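Local coordinates for protein oxalate biosynthetic component 1 (Burkholderia thailandensis, PDB 5IKZ) that takes part in oxalate biosynthesis, probably cleaving a condensation product of oxaloacetate and acetyl-CoA to release oxalate and acetoacetate, at residues R117-R122 / A173-S178; S279-G284 / G324-P329; H1022-T1027 / A1063-G1068. All coordinates share one frame; numbering follows the deposited sequence.

Contact 1. Residues R117-R122 / A173-S178; sequences RNTLER and AAVLDS
Thr119 and Val175 meet where helix 117-121 comes alongside helix 173-180, their CA atoms 6.2 Å apart. The van der Waals packing is built around the two methyl branches of Val175, one against a methyl and the other against a carbonyl oxygen and a methylene. CG1 touches Thr119 CG2 at 4.0 Å. CG2 lies 3.4 Å from Thr119 O and also packs against Arg122 CB at 3.7 Å. In Thr119 the methyl is anti to the backbone N (chi1 -57° for OG1), which sends CG2 across to Val175 and Ser178, while OG1 is placed beside the N of its own residue and bonds to Thr116 OG1.

Farther out, Arg122, its chain bent at chi3, brings NH1 to 3.7 Å from Ala174 CB, a van der Waals touch in which the guanidinium lies obliquely to the methyl.

Polar linkage across the helices is indirect: a water molecule lies 3.3 Å from Ser178 OG and makes a weak, 3.4 Å bond to Thr119 OG1. On helix 117-121, Arg117 NH1 and Glu121 OE2 form a salt bridge one turn apart, but the carboxylate oxygen is well out of the guanidinium plane. Asn172 helps tie the pair, accepting from Ala174 N and giving a weak bond to Arg122 O. With 223 Å² buried, this is a small helix-helix packing at the protein surface, within the N-terminal domain family region.

Contact 2. Residues S279-G284 / G324-P329; sequences STSARG and GGYDNP
Tyr326 lays its ring against the backbone of Ser281, Ala282 and Arg283, in the loop that follows barrel strand 275-278 of the TIM-barrel domain. The tyrosine belongs to strand 325-326, which pairs antiparallel with strand 318-319, so the contact joins that two-stranded sheet to the barrel loop.

The conformation of Tyr326 explains how the ring meets the loop. With chi1 at 53°, CG sits between the backbone N and the carbonyl carbon, and chi2 of -83° turns one ring face to the loop. Ala282 N stands 3.8 Å above the centre of that face, and Ser281 CA is above the same face but displaced toward the rim. Ser281 OG comes 3.1 Å from Tyr326 CE1, and Arg283 N approaches CD1 obliquely. Apolar touches add to this: Ala282 CB meets Tyr326 CB at 3.7 Å, and Arg283 CB lies 3.8 Å from Tyr326 CD1.

Arg283 keeps its chain extended from CG to NE, with CG anti to the backbone N, and its guanidinium forms a cation-pi contact with Phe320. Asn328 OD1 lies in plane at the ring edge and accepts a hydrogen bond from Arg294 NH2; Asn328 ND2 donates to Gly316 O.

Ser281, whose side chain lies about 6 Å from the bound magnesium ion, shapes the loop as an ST turn: Arg283 N donates to Ser281 OG over 3.0 Å, nearly straight at 165°.

Contact 3. Residues H1022-T1027 / A1063-G1068; sequences HCLVHT and ARLDDG
In the C-terminal domain, of the alpha/beta-hydrolase clan, Leu1024 and Arg1064 join the chain around the C-terminal part of helix 1015-1023 to the loop between strand 1049-1054 and helix 1071-1076. The two polypeptide segments are nearest at Leu1024 and Ala1063, whose CA atoms are 5.6 Å apart.

One cross-segment hydrogen bond carries the polar side of this join. Arg1064 NH1 donates to Leu1024 O over 3.1 Å, with the oxygen at the guanidinium edge, only 5° out of its plane; the N-H...O angle of 135° shows that the bond is bent. The same nitrogen also gives to Ala1063 O in its own loop, meeting that oxygen from above the carbonyl plane. NH1 thus bridges two backbone carbonyls, one from each segment, which limits how the guanidinium can turn. Arg1064 CB points away from segment 1022-1027, but a bend at chi2 (-61°) turns the chain so that NH1 reaches Leu1024 O as well as Ala1063 O. Arg1064 N, for its part, bonds to Asp1060 OD1.

The side chains of Leu1024 and Arg1064 cross at about a right angle. Leu1024 CD2 packs beside this pair of bonds, 3.3 Å from Ala1063 O, and makes a loose apolar contact with Leu1065 CD2 at 4.4 Å.

Farther along the loop, Leu1065 O accepts from Asn996 ND2, and Asp1067 OD2 makes a salt bridge to Arg1073 NE in the following helix. Ala1063 CB points toward segment 1022-1027, and there the methyl rests against two backbone oxygens, with CB 4.2 Å from Cys1023 O and 4.0 Å from Thr1027 O.

Overall arrangement
From the N terminus, the contacts follow one another in series, with none nested and none crossing. Contact 1 closes a 50-residue excursion of mixed helix and strand in the N-terminal domain region. Contact 2 then closes a 39-residue excursion without helices, containing strands 310-313 and 318-319, between the loop after strand 275-278 and strand 325-326. Contact 3, much later, closes 35 residues that include strands 1038-1043 and 1049-1054 at one edge of the mixed sheet in the C-terminal domain. Their centres are 42 to 47 Å apart and their nearest atoms at least about 23 Å, so each joins two parts within its own family region without touching the others.

Contact 1. Residues R117-R122 / A173-S178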
ATOM      1  N   ARG A 117      -5.655  33.894  -1.614  1.00 72.75           N
ATOM      2  CA  ARG A 117      -6.241  33.677  -2.931  1.00 68.44           C
ATOM      3  C   ARG A 117      -6.907  34.953  -3.439  1.00 78.82           C
ATOM      4  O   ARG A 117      -6.859  35.259  -4.631  1.00 75.61           O
ATOM      5  CB  ARG A 117      -7.250  32.526  -2.876  1.00 72.85           C
ATOM      6  CG  ARG A 117      -8.076  32.331  -4.140  1.00 83.63           C
ATOM      7  CD  ARG A 117      -8.936  31.079  -4.041  1.00 96.47           C
ATOM      8  NE  ARG A 117      -9.818  30.922  -5.194  1.00114.22           N
ATOM      9  CZ  ARG A 117      -9.477  30.303  -6.320  1.00124.38           C
ATOM     10  NH1 ARG A 117     -10.345  30.206  -7.319  1.00118.01           N
ATOM     11  NH2 ARG A 117      -8.266  29.780  -6.449  1.00132.31           N
ATOM     12  N   ASN A 118      -7.519  35.698  -2.523  1.00 79.19           N
ATOM     13  CA  ASN A 118      -8.123  36.981  -2.857  1.00 80.77           C
ATOM     14  C   ASN A 118      -7.091  37.973  -3.379  1.00 78.72           C
ATOM     15  O   ASN A 118      -7.331  38.661  -4.369  1.00 82.84           O
ATOM     16  CB  ASN A 118      -8.843  37.568  -1.642  1.00 93.71           C
ATOM     17  CG  ASN A 118     -10.241  37.011  -1.468  1.00108.10           C
ATOM     18  OD1 ASN A 118     -10.988  36.864  -2.437  1.00119.77           O
ATOM     19  ND2 ASN A 118     -10.605  36.697  -0.230  1.00 99.47           N
ATOM     20  N   THR A 119      -5.942  38.037  -2.710  1.00 73.86           N
ATOM     21  CA  THR A 119      -4.862  38.931  -3.116  1.00 74.46           C
ATOM     22  C   THR A 119      -4.389  38.607  -4.529  1.00 79.85           C
ATOM     23  O   THR A 119      -4.133  39.505  -5.332  1.00 90.69           O
ATOM     24  CB  THR A 119      -3.661  38.850  -2.145  1.00 72.27           C
ATOM     25  OG1 THR A 119      -4.093  39.159  -0.814  1.00 72.54           O
ATOM     26  CG2 THR A 119      -2.567  39.824  -2.556  1.00 69.47           C
ATOM     27  N   LEU A 120      -4.286  37.317  -4.828  1.00 73.97           N
ATOM     28  CA  LEU A 120      -3.838  36.868  -6.140  1.00 73.47           C
ATOM     29  C   LEU A 120      -4.868  37.166  -7.224  1.00 78.58           C
ATOM     30  O   LEU A 120      -4.516  37.567  -8.334  1.00 76.96           O
ATOM     31  CB  LEU A 120      -3.533  35.370  -6.114  1.00 76.07           C
ATOM     32  CG  LEU A 120      -2.247  34.950  -5.403  1.00 69.95           C
ATOM     33  CD1 LEU A 120      -2.218  33.441  -5.210  1.00 75.53           C
ATOM     34  CD2 LEU A 120      -1.033  35.419  -6.190  1.00 64.69           C
ATOM     35  N   GLU A 121      -6.140  36.973  -6.894  1.00 81.96           N
ATOM     36  CA  GLU A 121      -7.216  37.136  -7.866  1.00 83.69           C
ATOM     37  C   GLU A 121      -7.450  38.598  -8.241  1.00 86.08           C
ATOM     38  O   GLU A 121      -8.169  38.890  -9.198  1.00 93.35           O
ATOM     39  CB  GLU A 121      -8.511  36.518  -7.332  1.00 85.82           C
ATOM     40  CG  GLU A 121      -8.749  35.088  -7.796  1.00 84.92           C
ATOM     41  CD  GLU A 121      -9.852  34.396  -7.019  1.00 96.35           C
ATOM     42  OE1 GLU A 121     -10.484  35.053  -6.164  1.00102.23           O
ATOM     43  OE2 GLU A 121     -10.090  33.194  -7.266  1.00 86.71           O
ATOM     44  N   ARG A 122      -6.845  39.515  -7.490  1.00 78.04           N
ATOM     45  CA  ARG A 122      -6.941  40.935  -7.810  1.00 82.89           C
ATOM     46  C   ARG A 122      -6.217  41.239  -9.116  1.00 83.41           C
ATOM     47  O   ARG A 122      -6.545  42.200  -9.812  1.00104.08           O
ATOM     48  CB  ARG A 122      -6.368  41.792  -6.678  1.00 76.22           C
ATOM     49  CG  ARG A 122      -7.058  41.603  -5.341  1.00 73.99           C
ATOM     50  CD  ARG A 122      -6.671  42.696  -4.360  1.00 93.87           C
ATOM     51  NE  ARG A 122      -7.330  43.960  -4.673  1.00111.98           N
ATOM     52  CZ  ARG A 122      -7.098  45.103  -4.037  1.00117.06           C
ATOM     53  NH1 ARG A 122      -6.215  45.147  -3.049  1.00119.31           N
ATOM     54  NH2 ARG A 122      -7.748  46.204  -4.391  1.00115.56           N
ATOM     55  N   ALA A 173      -0.972  47.591  -8.688  1.00 83.88           N
ATOM     56  CA  ALA A 173       0.050  48.021  -7.739  1.00 81.28           C
ATOM     57  C   ALA A 173      -0.316  47.688  -6.294  1.00 81.01           C
ATOM     58  O   ALA A 173       0.559  47.620  -5.430  1.00 76.28           O
ATOM     59  CB  ALA A 173       0.302  49.513  -7.884  1.00 85.49           C
ATOM     60  N   ALA A 174      -1.604  47.483  -6.033  1.00 83.69           N
ATOM     61  CA  ALA A 174      -2.072  47.198  -4.680  1.00 81.67           C
ATOM     62  C   ALA A 174      -1.581  45.836  -4.200  1.00 94.95           C
ATOM     63  O   ALA A 174      -1.254  45.664  -3.026  1.00105.99           O
ATOM     64  CB  ALA A 174      -3.590  47.267  -4.616  1.00 70.90           C
ATOM     65  N   VAL A 175      -1.538  44.872  -5.113  1.00 83.89           N
ATOM     66  CA  VAL A 175      -1.035  43.541  -4.800  1.00 83.24           C
ATOM     67  C   VAL A 175       0.441  43.612  -4.417  1.00 85.82           C
ATOM     68  O   VAL A 175       0.874  42.986  -3.448  1.00 78.84           O
ATOM     69  CB  VAL A 175      -1.214  42.573  -5.989  1.00 72.29           C
ATOM     70  CG1 VAL A 175      -0.580  41.225  -5.686  1.00 59.08           C
ATOM     71  CG2 VAL A 175      -2.689  42.411  -6.317  1.00 67.50           C
ATOM     72  N   LEU A 176       1.204  44.388  -5.179  1.00 86.93           N
ATOM     73  CA  LEU A 176       2.623  44.574  -4.910  1.00 76.19           C
ATOM     74  C   LEU A 176       2.843  45.259  -3.566  1.00 73.62           C
ATOM     75  O   LEU A 176       3.795  44.949  -2.850  1.00 78.58           O
ATOM     76  CB  LEU A 176       3.277  45.385  -6.031  1.00 68.71           C
ATOM     77  CG  LEU A 176       4.771  45.680  -5.887  1.00 69.14           C
ATOM     78  CD1 LEU A 176       5.561  44.396  -5.681  1.00 66.20           C
ATOM     79  CD2 LEU A 176       5.278  46.438  -7.101  1.00 76.34           C
ATOM     80  N   ASP A 177       1.957  46.190  -3.227  1.00 67.22           N
ATOM     81  CA  ASP A 177       2.042  46.893  -1.953  1.00 87.12           C
ATOM     82  C   ASP A 177       1.789  45.940  -0.788  1.00 75.00           C
ATOM     83  O   ASP A 177       2.351  46.109   0.295  1.00 70.35           O
ATOM     84  CB  ASP A 177       1.048  48.059  -1.906  1.00101.42           C
ATOM     85  CG  ASP A 177       1.450  49.211  -2.814  1.00112.83           C
ATOM     86  OD1 ASP A 177       2.622  49.252  -3.247  1.00118.66           O
ATOM     87  OD2 ASP A 177       0.598  50.081  -3.088  1.00105.85           O
ATOM     88  N   SER A 178       0.947  44.938  -1.021  1.00 75.65           N
ATOM     89  CA  SER A 178       0.616  43.947   0.000  1.00 70.22           C
ATOM     90  C   SER A 178       1.853  43.178   0.453  1.00 72.94           C
ATOM     91  O   SER A 178       1.996  42.852   1.633  1.00 73.10           O
ATOM     92  CB  SER A 178      -0.442  42.974  -0.522  1.00 68.39           C
ATOM     93  OG  SER A 178      -0.620  41.888   0.369  1.00 86.30           O
TER
HETATM   94  O   HOH W   1      -1.149  38.704   0.841  1.00 75.30           O

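Contact 2. Residues S279-G284 / G324-P329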
ATOM      1  N   SER A 279      15.682   2.137 -15.775  1.00 35.80           N
ATOM      2  CA  SER A 279      16.149   2.774 -16.996  1.00 39.53           C
ATOM      3  C   SER A 279      17.531   2.261 -17.385  1.00 45.44           C
ATOM      4  O   SER A 279      18.404   2.104 -16.532  1.00 37.95           O
ATOM      5  CB  SER A 279      16.181   4.294 -16.822  1.00 30.34           C
ATOM      6  OG  SER A 279      16.721   4.927 -17.968  1.00 35.48           O
ATOM      7  N   THR A 280      17.720   1.995 -18.673  1.00 42.13           N
ATOM      8  CA  THR A 280      19.023   1.582 -19.183  1.00 38.46           C
ATOM      9  C   THR A 280      19.615   2.695 -20.033  1.00 49.35           C
ATOM     10  O   THR A 280      20.599   2.491 -20.745  1.00 53.56           O
ATOM     11  CB  THR A 280      18.931   0.296 -20.022  1.00 34.00           C
ATOM     12  OG1 THR A 280      18.042   0.510 -21.127  1.00 34.28           O
ATOM     13  CG2 THR A 280      18.414  -0.857 -19.176  1.00 30.29           C
ATOM     14  N   SER A 281      19.002   3.872 -19.947  1.00 43.95           N
ATOM     15  CA  SER A 281      19.373   5.015 -20.775  1.00 39.71           C
ATOM     16  C   SER A 281      20.804   5.484 -20.541  1.00 46.41           C
ATOM     17  O   SER A 281      21.332   5.387 -19.432  1.00 57.88           O
ATOM     18  CB  SER A 281      18.405   6.174 -20.525  1.00 43.93           C
ATOM     19  OG  SER A 281      18.841   7.355 -21.170  1.00 54.78           O
ATOM     20  N   ALA A 282      21.426   5.992 -21.599  1.00 46.76           N
ATOM     21  CA  ALA A 282      22.761   6.572 -21.503  1.00 55.60           C
ATOM     22  C   ALA A 282      22.707   8.076 -21.753  1.00 58.35           C
ATOM     23  O   ALA A 282      23.726   8.700 -22.047  1.00 54.85           O
ATOM     24  CB  ALA A 282      23.710   5.901 -22.489  1.00 37.96           C
ATOM     25  N   ARG A 283      21.511   8.649 -21.636  1.00 62.39           N
ATOM     26  CA  ARG A 283      21.318  10.087 -21.802  1.00 59.89           C
ATOM     27  C   ARG A 283      22.122  10.853 -20.759  1.00 72.66           C
ATOM     28  O   ARG A 283      22.012  10.591 -19.561  1.00 67.41           O
ATOM     29  CB  ARG A 283      19.834  10.448 -21.698  1.00 51.63           C
ATOM     30  CG  ARG A 283      19.518  11.912 -21.972  1.00 45.25           C
ATOM     31  CD  ARG A 283      18.020  12.175 -21.863  1.00 63.16           C
ATOM     32  NE  ARG A 283      17.651  13.517 -22.313  1.00 65.34           N
ATOM     33  CZ  ARG A 283      16.398  13.959 -22.395  1.00 66.12           C
ATOM     34  NH1 ARG A 283      16.153  15.194 -22.817  1.00 54.33           N
ATOM     35  NH2 ARG A 283      15.388  13.167 -22.058  1.00 61.47           N
ATOM     36  N   GLY A 284      22.936  11.796 -21.223  1.00 78.59           N
ATOM     37  CA  GLY A 284      23.827  12.532 -20.346  1.00 76.03           C
ATOM     38  C   GLY A 284      25.245  12.009 -20.467  1.00 81.99           C
ATOM     39  O   GLY A 284      26.177  12.571 -19.890  1.00 87.77           O
ATOM     40  N   GLY A 324      21.634  16.364 -26.980  1.00 50.62           N
ATOM     41  CA  GLY A 324      21.921  15.164 -26.220  1.00 64.20           C
ATOM     42  C   GLY A 324      21.246  13.931 -26.784  1.00 72.83           C
ATOM     43  O   GLY A 324      20.642  13.971 -27.858  1.00 67.08           O
ATOM     44  N   GLY A 325      21.346  12.830 -26.050  1.00 62.61           N
ATOM     45  CA  GLY A 325      20.802  11.564 -26.497  1.00 36.26           C
ATOM     46  C   GLY A 325      21.830  10.457 -26.385  1.00 42.11           C
ATOM     47  O   GLY A 325      22.883  10.632 -25.770  1.00 66.76           O
ATOM     48  N   TYR A 326      21.526   9.312 -26.982  1.00 38.27           N
ATOM     49  CA  TYR A 326      22.410   8.157 -26.907  1.00 40.36           C
ATOM     50  C   TYR A 326      22.142   7.191 -28.053  1.00 47.16           C
ATOM     51  O   TYR A 326      21.038   7.143 -28.596  1.00 49.75           O
ATOM     52  CB  TYR A 326      22.252   7.445 -25.557  1.00 41.10           C
ATOM     53  CG  TYR A 326      20.828   7.064 -25.197  1.00 34.18           C
ATOM     54  CD1 TYR A 326      19.964   7.985 -24.616  1.00 40.75           C
ATOM     55  CD2 TYR A 326      20.354   5.778 -25.426  1.00 34.97           C
ATOM     56  CE1 TYR A 326      18.664   7.639 -24.282  1.00 43.65           C
ATOM     57  CE2 TYR A 326      19.058   5.423 -25.096  1.00 47.55           C
ATOM     58  CZ  TYR A 326      18.218   6.357 -24.523  1.00 51.11           C
ATOM     59  OH  TYR A 326      16.928   6.006 -24.194  1.00 58.57           O
ATOM     60  N   ASP A 327      23.163   6.428 -28.420  1.00 47.77           N
ATOM     61  CA  ASP A 327      23.052   5.481 -29.519  1.00 53.54           C
ATOM     62  C   ASP A 327      22.845   4.068 -28.987  1.00 61.03           C
ATOM     63  O   ASP A 327      23.282   3.740 -27.886  1.00 59.26           O
ATOM     64  CB  ASP A 327      24.301   5.546 -30.404  1.00 53.77           C
ATOM     65  CG  ASP A 327      24.217   4.626 -31.606  1.00 54.56           C
ATOM     66  OD1 ASP A 327      23.097   4.397 -32.106  1.00 66.68           O
ATOM     67  OD2 ASP A 327      25.275   4.136 -32.054  1.00 52.76           O
ATOM     68  N   ASN A 328      22.167   3.236 -29.770  1.00 60.47           N
ATOM     69  CA  ASN A 328      21.955   1.847 -29.394  1.00 47.35           C
ATOM     70  C   ASN A 328      22.362   0.888 -30.510  1.00 44.59           C
ATOM     71  O   ASN A 328      21.512   0.402 -31.257  1.00 40.47           O
ATOM     72  CB  ASN A 328      20.491   1.618 -29.001  1.00 41.35           C
ATOM     73  CG  ASN A 328      20.077   2.424 -27.774  1.00 48.10           C
ATOM     74  OD1 ASN A 328      20.278   1.995 -26.639  1.00 57.22           O
ATOM     75  ND2 ASN A 328      19.488   3.593 -28.000  1.00 34.13           N
ATOM     76  N   PRO A 329      23.673   0.617 -30.628  1.00 43.34           N
ATOM     77  CA  PRO A 329      24.213  -0.316 -31.625  1.00 50.40           C
ATOM     78  C   PRO A 329      23.595  -1.706 -31.521  1.00 54.12           C
ATOM     79  O   PRO A 329      23.144  -2.101 -30.445  1.00 61.48           O
ATOM     80  CB  PRO A 329      25.708  -0.362 -31.291  1.00 40.38           C
ATOM     81  CG  PRO A 329      25.975   0.941 -30.636  1.00 43.04           C
ATOM     82  CD  PRO A 329      24.742   1.247 -29.837  1.00 40.65           C
TER

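Contact 3. Residues H1022-T1027 / A1063-G1068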
ATOM      1  N   HIS A1022      -3.301   8.812   6.483  1.00 86.34           N
ATOM      2  CA  HIS A1022      -3.261   9.911   7.436  1.00 83.33           C
ATOM      3  C   HIS A1022      -3.022   9.400   8.855  1.00 76.72           C
ATOM      4  O   HIS A1022      -2.224   9.966   9.600  1.00 95.21           O
ATOM      5  CB  HIS A1022      -4.560  10.718   7.377  1.00 87.28           C
ATOM      6  CG  HIS A1022      -4.711  11.700   8.496  1.00 92.90           C
ATOM      7  ND1 HIS A1022      -3.843  12.753   8.686  1.00 88.39           N
ATOM      8  CD2 HIS A1022      -5.626  11.783   9.491  1.00 91.03           C
ATOM      9  CE1 HIS A1022      -4.218  13.445   9.746  1.00 87.34           C
ATOM     10  NE2 HIS A1022      -5.297  12.877  10.253  1.00 92.68           N
ATOM     11  N   CYS A1023      -3.712   8.321   9.218  1.00 65.51           N
ATOM     12  CA  CYS A1023      -3.610   7.761  10.563  1.00 60.41           C
ATOM     13  C   CYS A1023      -2.280   7.056  10.819  1.00 70.40           C
ATOM     14  O   CYS A1023      -1.913   6.815  11.968  1.00 72.25           O
ATOM     15  CB  CYS A1023      -4.758   6.781  10.823  1.00 65.51           C
ATOM     16  SG  CYS A1023      -6.401   7.526  10.881  1.00 73.96           S
ATOM     17  N   LEU A1024      -1.562   6.723   9.751  1.00 82.12           N
ATOM     18  CA  LEU A1024      -0.296   6.006   9.884  1.00 80.02           C
ATOM     19  C   LEU A1024       0.818   6.894  10.428  1.00 86.98           C
ATOM     20  O   LEU A1024       1.836   6.395  10.910  1.00 79.33           O
ATOM     21  CB  LEU A1024       0.130   5.415   8.537  1.00 70.58           C
ATOM     22  CG  LEU A1024      -0.550   4.116   8.107  1.00 63.21           C
ATOM     23  CD1 LEU A1024       0.080   3.585   6.831  1.00 51.68           C
ATOM     24  CD2 LEU A1024      -0.481   3.076   9.215  1.00 57.32           C
ATOM     25  N   VAL A1025       0.626   8.207  10.352  1.00 99.78           N
ATOM     26  CA  VAL A1025       1.662   9.144  10.770  1.00 99.97           C
ATOM     27  C   VAL A1025       1.219  10.078  11.902  1.00 92.30           C
ATOM     28  O   VAL A1025       1.936  10.245  12.886  1.00 95.59           O
ATOM     29  CB  VAL A1025       2.152   9.999   9.574  1.00 87.51           C
ATOM     30  CG1 VAL A1025       3.152   9.216   8.736  1.00 67.67           C
ATOM     31  CG2 VAL A1025       0.980  10.457   8.718  1.00 84.29           C
ATOM     32  N   HIS A1026       0.033  10.666  11.770  1.00 92.31           N
ATOM     33  CA  HIS A1026      -0.409  11.710  12.692  1.00 98.28           C
ATOM     34  C   HIS A1026      -1.225  11.183  13.873  1.00 97.42           C
ATOM     35  O   HIS A1026      -1.186  11.752  14.966  1.00 93.93           O
ATOM     36  CB  HIS A1026      -1.231  12.756  11.933  1.00 92.97           C
ATOM     37  CG  HIS A1026      -0.502  13.381  10.784  1.00102.00           C
ATOM     38  ND1 HIS A1026      -1.007  13.392   9.501  1.00101.15           N
ATOM     39  CD2 HIS A1026       0.691  14.018  10.725  1.00104.22           C
ATOM     40  CE1 HIS A1026      -0.154  14.006   8.700  1.00 99.60           C
ATOM     41  NE2 HIS A1026       0.884  14.396   9.417  1.00100.82           N
ATOM     42  N   THR A1027      -1.958  10.098  13.652  1.00 87.41           N
ATOM     43  CA  THR A1027      -2.903   9.594  14.644  1.00 87.62           C
ATOM     44  C   THR A1027      -2.249   8.699  15.696  1.00 91.60           C
ATOM     45  O   THR A1027      -1.464   7.809  15.371  1.00 71.28           O
ATOM     46  CB  THR A1027      -4.048   8.811  13.964  1.00 75.63           C
ATOM     47  OG1 THR A1027      -4.813   9.703  13.144  1.00 82.37           O
ATOM     48  CG2 THR A1027      -4.966   8.174  14.997  1.00 62.80           C
ATOM     49  N   ALA A1063       1.110   2.401  15.657  1.00 65.42           N
ATOM     50  CA  ALA A1063       0.314   2.997  14.584  1.00 59.91           C
ATOM     51  C   ALA A1063       0.584   2.289  13.258  1.00 67.32           C
ATOM     52  O   ALA A1063       0.787   2.926  12.225  1.00 71.90           O
ATOM     53  CB  ALA A1063       0.594   4.492  14.467  1.00 51.99           C
ATOM     54  N   ARG A1064       0.596   0.960  13.308  1.00 68.46           N
ATOM     55  CA  ARG A1064       0.784   0.133  12.121  1.00 67.76           C
ATOM     56  C   ARG A1064      -0.372  -0.853  11.985  1.00 74.03           C
ATOM     57  O   ARG A1064      -1.357  -0.768  12.717  1.00 81.69           O
ATOM     58  CB  ARG A1064       2.122  -0.606  12.186  1.00 62.02           C
ATOM     59  CG  ARG A1064       3.326   0.286  11.939  1.00 57.03           C
ATOM     60  CD  ARG A1064       3.253   0.894  10.550  1.00 72.48           C
ATOM     61  NE  ARG A1064       4.429   1.693  10.218  1.00 76.00           N
ATOM     62  CZ  ARG A1064       4.462   3.021  10.259  1.00 81.67           C
ATOM     63  NH1 ARG A1064       3.383   3.701  10.626  1.00 69.63           N
ATOM     64  NH2 ARG A1064       5.573   3.669   9.937  1.00 82.24           N
ATOM     65  N   LEU A1065      -0.245  -1.796  11.059  1.00 70.17           N
ATOM     66  CA  LEU A1065      -1.372  -2.646  10.688  1.00 62.76           C
ATOM     67  C   LEU A1065      -1.278  -4.079  11.217  1.00 56.40           C
ATOM     68  O   LEU A1065      -2.100  -4.928  10.868  1.00 56.33           O
ATOM     69  CB  LEU A1065      -1.516  -2.663   9.165  1.00 62.46           C
ATOM     70  CG  LEU A1065      -1.725  -1.296   8.510  1.00 53.42           C
ATOM     71  CD1 LEU A1065      -1.888  -1.434   7.007  1.00 39.35           C
ATOM     72  CD2 LEU A1065      -2.925  -0.583   9.122  1.00 52.57           C
ATOM     73  N   ASP A1066      -0.286  -4.342  12.062  1.00 50.63           N
ATOM     74  CA  ASP A1066      -0.102  -5.669  12.646  1.00 49.74           C
ATOM     75  C   ASP A1066      -1.117  -5.913  13.762  1.00 53.87           C
ATOM     76  O   ASP A1066      -1.706  -4.965  14.286  1.00 68.70           O
ATOM     77  CB  ASP A1066       1.328  -5.823  13.175  1.00 52.07           C
ATOM     78  CG  ASP A1066       1.660  -7.250  13.576  1.00 56.80           C
ATOM     79  OD1 ASP A1066       0.894  -8.170  13.219  1.00 51.80           O
ATOM     80  OD2 ASP A1066       2.699  -7.455  14.242  1.00 63.91           O
ATOM     81  N   ASP A1067      -1.318  -7.184  14.107  1.00 55.11           N
ATOM     82  CA  ASP A1067      -2.237  -7.591  15.172  1.00 72.44           C
ATOM     83  C   ASP A1067      -3.651  -7.071  14.910  1.00 74.66           C
ATOM     84  O   ASP A1067      -4.263  -6.432  15.766  1.00 80.47           O
ATOM     85  CB  ASP A1067      -1.724  -7.107  16.533  1.00 75.43           C
ATOM     86  CG  ASP A1067      -2.476  -7.723  17.697  1.00 87.99           C
ATOM     87  OD1 ASP A1067      -2.279  -8.927  17.966  1.00 94.52           O
ATOM     88  OD2 ASP A1067      -3.255  -6.999  18.352  1.00 89.78           O
ATOM     89  N   GLY A1068      -4.162  -7.354  13.715  1.00 71.24           N
ATOM     90  CA  GLY A1068      -5.456  -6.845  13.297  1.00 58.33           C
ATOM     91  C   GLY A1068      -6.600  -7.792  13.593  1.00 58.41           C
ATOM     92  O   GLY A1068      -7.734  -7.560  13.175  1.00 56.05           O
TER